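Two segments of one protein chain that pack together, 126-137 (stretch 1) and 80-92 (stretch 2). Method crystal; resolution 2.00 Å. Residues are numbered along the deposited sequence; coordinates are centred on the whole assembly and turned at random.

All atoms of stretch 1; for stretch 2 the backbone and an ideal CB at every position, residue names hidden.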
# COMPACT_ATOMS: atom_id res chain seq x y z
N ILE A 126 11.49 11.23 -15.56
CA ILE A 126 10.58 11.19 -16.71
C ILE A 126 9.44 10.23 -16.42
O ILE A 126 8.28 10.58 -16.55
CB ILE A 126 11.32 10.83 -18.03
CG1 ILE A 126 12.16 12.01 -18.50
CG2 ILE A 126 10.33 10.45 -19.13
CD1 ILE A 126 13.30 11.65 -19.50
N TYR A 127 9.81 9.02 -16.01
CA TYR A 127 8.89 7.93 -15.74
C TYR A 127 7.90 8.23 -14.60
O TYR A 127 6.72 8.02 -14.77
CB TYR A 127 9.68 6.63 -15.48
CG TYR A 127 9.08 5.70 -14.46
CD1 TYR A 127 8.00 4.87 -14.78
CD2 TYR A 127 9.60 5.64 -13.16
CE1 TYR A 127 7.43 4.01 -13.81
CE2 TYR A 127 9.04 4.78 -12.19
CZ TYR A 127 7.97 3.97 -12.53
OH TYR A 127 7.43 3.14 -11.57
N LYS A 128 8.40 8.72 -13.47
CA LYS A 128 7.56 9.04 -12.30
C LYS A 128 6.58 10.17 -12.60
O LYS A 128 5.44 10.12 -12.16
CB LYS A 128 8.40 9.43 -11.07
CG LYS A 128 9.18 8.29 -10.46
CD LYS A 128 9.72 8.65 -9.07
CE LYS A 128 10.28 7.39 -8.37
NZ LYS A 128 11.11 7.66 -7.18
N THR A 129 7.04 11.16 -13.35
CA THR A 129 6.23 12.30 -13.75
C THR A 129 5.05 11.79 -14.58
O THR A 129 3.90 12.06 -14.25
CB THR A 129 7.04 13.32 -14.55
OG1 THR A 129 8.06 13.87 -13.72
CG2 THR A 129 6.15 14.46 -15.05
N LEU A 130 5.36 11.02 -15.62
CA LEU A 130 4.37 10.47 -16.53
C LEU A 130 3.29 9.67 -15.82
O LEU A 130 2.11 9.87 -16.10
CB LEU A 130 5.04 9.55 -17.55
CG LEU A 130 5.73 10.19 -18.74
CD1 LEU A 130 6.68 9.19 -19.32
CD2 LEU A 130 4.72 10.64 -19.76
N ILE A 131 3.69 8.79 -14.92
CA ILE A 131 2.72 7.97 -14.18
C ILE A 131 1.90 8.73 -13.11
O ILE A 131 0.70 8.48 -12.96
CB ILE A 131 3.34 6.62 -13.66
CG1 ILE A 131 4.42 6.86 -12.59
CG2 ILE A 131 3.90 5.81 -14.85
CD1 ILE A 131 4.81 5.64 -11.83
N SER A 132 2.53 9.67 -12.40
CA SER A 132 1.83 10.52 -11.43
C SER A 132 0.81 11.43 -12.09
O SER A 132 -0.35 11.45 -11.70
CB SER A 132 2.81 11.37 -10.61
OG SER A 132 3.75 10.55 -9.94
N ILE A 133 1.26 12.17 -13.11
CA ILE A 133 0.39 13.05 -13.89
C ILE A 133 -0.76 12.27 -14.57
O ILE A 133 -1.91 12.74 -14.57
CB ILE A 133 1.19 13.89 -14.94
CG1 ILE A 133 2.13 14.89 -14.24
CG2 ILE A 133 0.26 14.59 -15.92
CD1 ILE A 133 1.43 16.14 -13.65
N LYS A 134 -0.44 11.08 -15.09
CA LYS A 134 -1.44 10.17 -15.69
C LYS A 134 -2.59 9.83 -14.74
O LYS A 134 -3.74 9.70 -15.17
CB LYS A 134 -0.79 8.86 -16.16
CG LYS A 134 -1.73 7.83 -16.79
CD LYS A 134 -2.44 8.34 -18.04
CE LYS A 134 -3.49 7.34 -18.49
NZ LYS A 134 -3.87 7.40 -19.94
N ALA A 135 -2.27 9.71 -13.45
CA ALA A 135 -3.27 9.39 -12.44
C ALA A 135 -3.90 10.63 -11.77
O ALA A 135 -4.72 10.50 -10.85
CB ALA A 135 -2.68 8.42 -11.40
N GLY A 136 -3.53 11.82 -12.26
CA GLY A 136 -4.12 13.10 -11.82
C GLY A 136 -3.46 13.72 -10.60
O GLY A 136 -4.08 14.53 -9.89
N ASN A 137 -2.20 13.36 -10.37
CA ASN A 137 -1.42 13.80 -9.20
C ASN A 137 -0.41 14.87 -9.58
O ASN A 137 0.03 14.91 -10.71
CB ASN A 137 -0.60 12.63 -8.64
CG ASN A 137 -1.44 11.44 -8.25
OD1 ASN A 137 -2.17 11.48 -7.25
ND2 ASN A 137 -1.32 10.37 -9.01
N UNK A 80 8.52 3.97 -23.95
CA UNK A 80 8.01 2.67 -23.52
C UNK A 80 6.93 2.80 -22.42
O UNK A 80 5.92 2.10 -22.48
CB UNK A 80 9.17 1.81 -23.01
N UNK A 81 7.17 3.68 -21.43
CA UNK A 81 6.19 3.97 -20.36
C UNK A 81 4.93 4.58 -20.97
O UNK A 81 3.82 4.13 -20.70
CB UNK A 81 6.78 4.92 -19.31
N UNK A 82 5.11 5.59 -21.83
CA UNK A 82 4.02 6.23 -22.55
C UNK A 82 3.14 5.25 -23.32
O UNK A 82 1.92 5.30 -23.21
CB UNK A 82 4.59 7.27 -23.52
N UNK A 83 3.75 4.34 -24.09
CA UNK A 83 2.97 3.36 -24.85
C UNK A 83 2.17 2.39 -23.98
O UNK A 83 1.11 1.92 -24.39
CB UNK A 83 3.91 2.56 -25.76
N UNK A 84 2.67 2.09 -22.78
CA UNK A 84 1.92 1.29 -21.81
C UNK A 84 0.75 2.07 -21.18
O UNK A 84 -0.33 1.50 -20.93
CB UNK A 84 2.86 0.80 -20.71
N UNK A 85 0.94 3.37 -20.94
CA UNK A 85 -0.05 4.18 -20.19
C UNK A 85 -1.07 4.96 -21.03
O UNK A 85 -2.13 5.29 -20.52
CB UNK A 85 0.70 5.18 -19.31
N UNK A 86 -0.76 5.23 -22.30
CA UNK A 86 -1.60 6.13 -23.13
C UNK A 86 -3.12 5.81 -23.22
O UNK A 86 -3.94 6.72 -23.25
CB UNK A 86 -1.04 6.12 -24.55
N UNK A 87 -3.48 4.52 -23.24
CA UNK A 87 -4.89 4.14 -23.42
C UNK A 87 -5.57 3.64 -22.13
O UNK A 87 -6.74 3.25 -22.15
CB UNK A 87 -4.99 3.05 -24.49
N UNK A 88 -4.83 3.68 -21.02
CA UNK A 88 -5.34 3.27 -19.71
C UNK A 88 -6.35 4.27 -19.15
O UNK A 88 -6.19 5.48 -19.32
CB UNK A 88 -4.18 3.10 -18.73
N UNK A 89 -7.39 3.76 -18.49
CA UNK A 89 -8.42 4.61 -17.87
C UNK A 89 -8.00 4.90 -16.43
O UNK A 89 -7.84 3.97 -15.63
CB UNK A 89 -9.80 3.94 -17.91
N UNK A 90 -7.77 6.17 -16.12
CA UNK A 90 -7.16 6.56 -14.84
C UNK A 90 -7.84 7.75 -14.15
O UNK A 90 -7.48 8.12 -13.02
CB UNK A 90 -5.69 6.90 -15.07
N UNK A 91 -8.82 8.34 -14.83
CA UNK A 91 -9.46 9.58 -14.41
C UNK A 91 -10.98 9.41 -14.35
O UNK A 91 -11.60 8.94 -15.31
CB UNK A 91 -9.09 10.72 -15.36
N UNK A 92 -11.59 9.77 -13.23
CA UNK A 92 -13.05 9.84 -13.15
C UNK A 92 -13.71 8.48 -13.09
O UNK A 92 -13.10 7.52 -12.62
CB UNK A 92 -13.60 10.61 -14.35

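Position 80 lies on a helix, and nothing of stretch 1 comes within 5.5 Å of its ideal CB. The contact sets no preference. The residue is His80.

At position 81 CA-to-CB points toward stretch 1. The ideal CB is 4.3 Å from Leu130 CD1 and 4.7 Å from Tyr127 CD1, so the surroundings are apolar. A small or medium aliphatic side chain would suit: Ala, Val, Ile or Leu. It is Val81. Its CG2 lies 3.8 Å from Tyr127 CD1, and its CG1 lies 3.9 Å from Ile131 CG2 and 4.2 Å from Leu130 CD1.

Position 82 points sideways, its ideal CB 5.0 Å from Leu130 CD2. Many side chains fit. Tyr82 is found, and only a little of it is covered by stretch 1.

Positions 83 and 84 have no neighbour in stretch 1 near the ideal CB, and many residues would do. They are Asn83 and Tyr84.

Position 85 points toward stretch 1, with the ideal CB 4.4 Å from Lys134 CG. The aliphatic part of that lysine and the nearby Leu130 and Ile131 favour Val, Ile, Leu or Met. Ile85 is deposited. Its CD1 is 4.0 Å from both Leu130 CB and Lys134 CB, and its CG2 is 4.3 Å from Ile131 CG2. Its backbone O accepts a hydrogen bond from Lys134 NZ at 2.8 Å.

Positions 86 and 87 point away, which leaves the choice wide, and polar residues are acceptable. They are Lys86 and Asp87, joined by a long salt bridge (NZ to OD2, 3.8 Å). Both are the middle residues of a type I turn running from 85 to 88.

Position 88 points toward stretch 1, its ideal CB 4.3 Å from Lys134 CE. A flexible apolar chain could lie along the lysine, but a polar one is not excluded. Met88 has its CB near that CE. Its backbone O takes a second hydrogen bond from Lys134 NZ, at 3.1 Å. The lysine thus ties together two carbonyls of the turn.

Position 89 points away and is unrestricted by stretch 1. It is Lys89.

Position 90 points toward stretch 1, with the ideal CB 3.4 Å from Lys134 O. A short donor such as Ser or Thr is suggested. Thr90 OG1 donates to Lys134 O at 2.5 Å. A water donates to Thr90 O (2.8 Å) and Ala135 O (2.4 Å).

Position 91 points sideways; a longer apolar chain could reach the backbone around Gly136. Ile91 does so, CD1 lying 3.9 Å from Gly136 N.

Position 92 has phi 74°, which favours glycine. It is Gly92.

Stretch 2, residues 80-92: HVYNYIKDMKTIG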
# COMPACT_ATOMS: atom_id res chain seq x y z
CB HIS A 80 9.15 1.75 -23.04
CG HIS A 80 10.03 1.25 -24.14
ND1 HIS A 80 10.09 -0.07 -24.50
CD2 HIS A 80 10.93 1.89 -24.92
CE1 HIS A 80 10.97 -0.23 -25.46
NE2 HIS A 80 11.50 0.95 -25.74
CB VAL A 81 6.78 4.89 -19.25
CG1 VAL A 81 5.73 5.29 -18.22
CG2 VAL A 81 7.98 4.23 -18.55
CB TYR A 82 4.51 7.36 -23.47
CG TYR A 82 3.38 7.99 -24.23
CD1 TYR A 82 2.44 8.77 -23.56
CD2 TYR A 82 3.22 7.78 -25.59
CE1 TYR A 82 1.37 9.33 -24.23
CE2 TYR A 82 2.13 8.34 -26.28
CZ TYR A 82 1.22 9.12 -25.58
OH TYR A 82 0.14 9.69 -26.22
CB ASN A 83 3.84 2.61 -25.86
CG ASN A 83 3.93 3.30 -27.21
OD1 ASN A 83 3.15 4.22 -27.52
ND2 ASN A 83 4.88 2.87 -28.02
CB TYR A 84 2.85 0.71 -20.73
CG TYR A 84 2.13 0.26 -19.46
CD1 TYR A 84 1.38 -0.91 -19.42
CD2 TYR A 84 2.21 1.03 -18.30
CE1 TYR A 84 0.72 -1.31 -18.25
CE2 TYR A 84 1.55 0.65 -17.14
CZ TYR A 84 0.81 -0.51 -17.12
OH TYR A 84 0.16 -0.88 -15.95
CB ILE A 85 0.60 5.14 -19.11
CG1 ILE A 85 1.26 6.37 -19.75
CG2 ILE A 85 1.55 4.39 -18.21
CD1 ILE A 85 1.89 7.33 -18.74
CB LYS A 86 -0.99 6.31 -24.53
CG LYS A 86 -1.05 5.10 -25.47
CD LYS A 86 -0.61 5.52 -26.88
CE LYS A 86 -1.13 4.57 -27.96
NZ LYS A 86 -0.56 3.19 -27.87
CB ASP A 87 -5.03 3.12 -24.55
CG ASP A 87 -4.70 3.70 -25.92
OD1 ASP A 87 -5.00 4.89 -26.15
OD2 ASP A 87 -4.14 2.97 -26.76
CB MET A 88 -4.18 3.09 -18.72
CG MET A 88 -3.31 1.83 -18.93
SD MET A 88 -1.87 1.78 -17.81
CE MET A 88 -2.68 1.79 -16.20
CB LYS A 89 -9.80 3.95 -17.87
CG LYS A 89 -9.99 2.77 -18.83
CD LYS A 89 -10.72 3.15 -20.10
CE LYS A 89 -10.80 1.93 -21.02
NZ LYS A 89 -11.67 2.15 -22.19
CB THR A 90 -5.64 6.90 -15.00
OG1 THR A 90 -5.49 8.03 -15.88
CG2 THR A 90 -4.86 5.72 -15.55
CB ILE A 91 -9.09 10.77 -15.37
CG1 ILE A 91 -7.58 11.03 -15.40
CG2 ILE A 91 -9.88 12.05 -15.03
CD1 ILE A 91 -6.97 11.59 -14.10
O HOH W 1 -6.92 9.54 -10.68
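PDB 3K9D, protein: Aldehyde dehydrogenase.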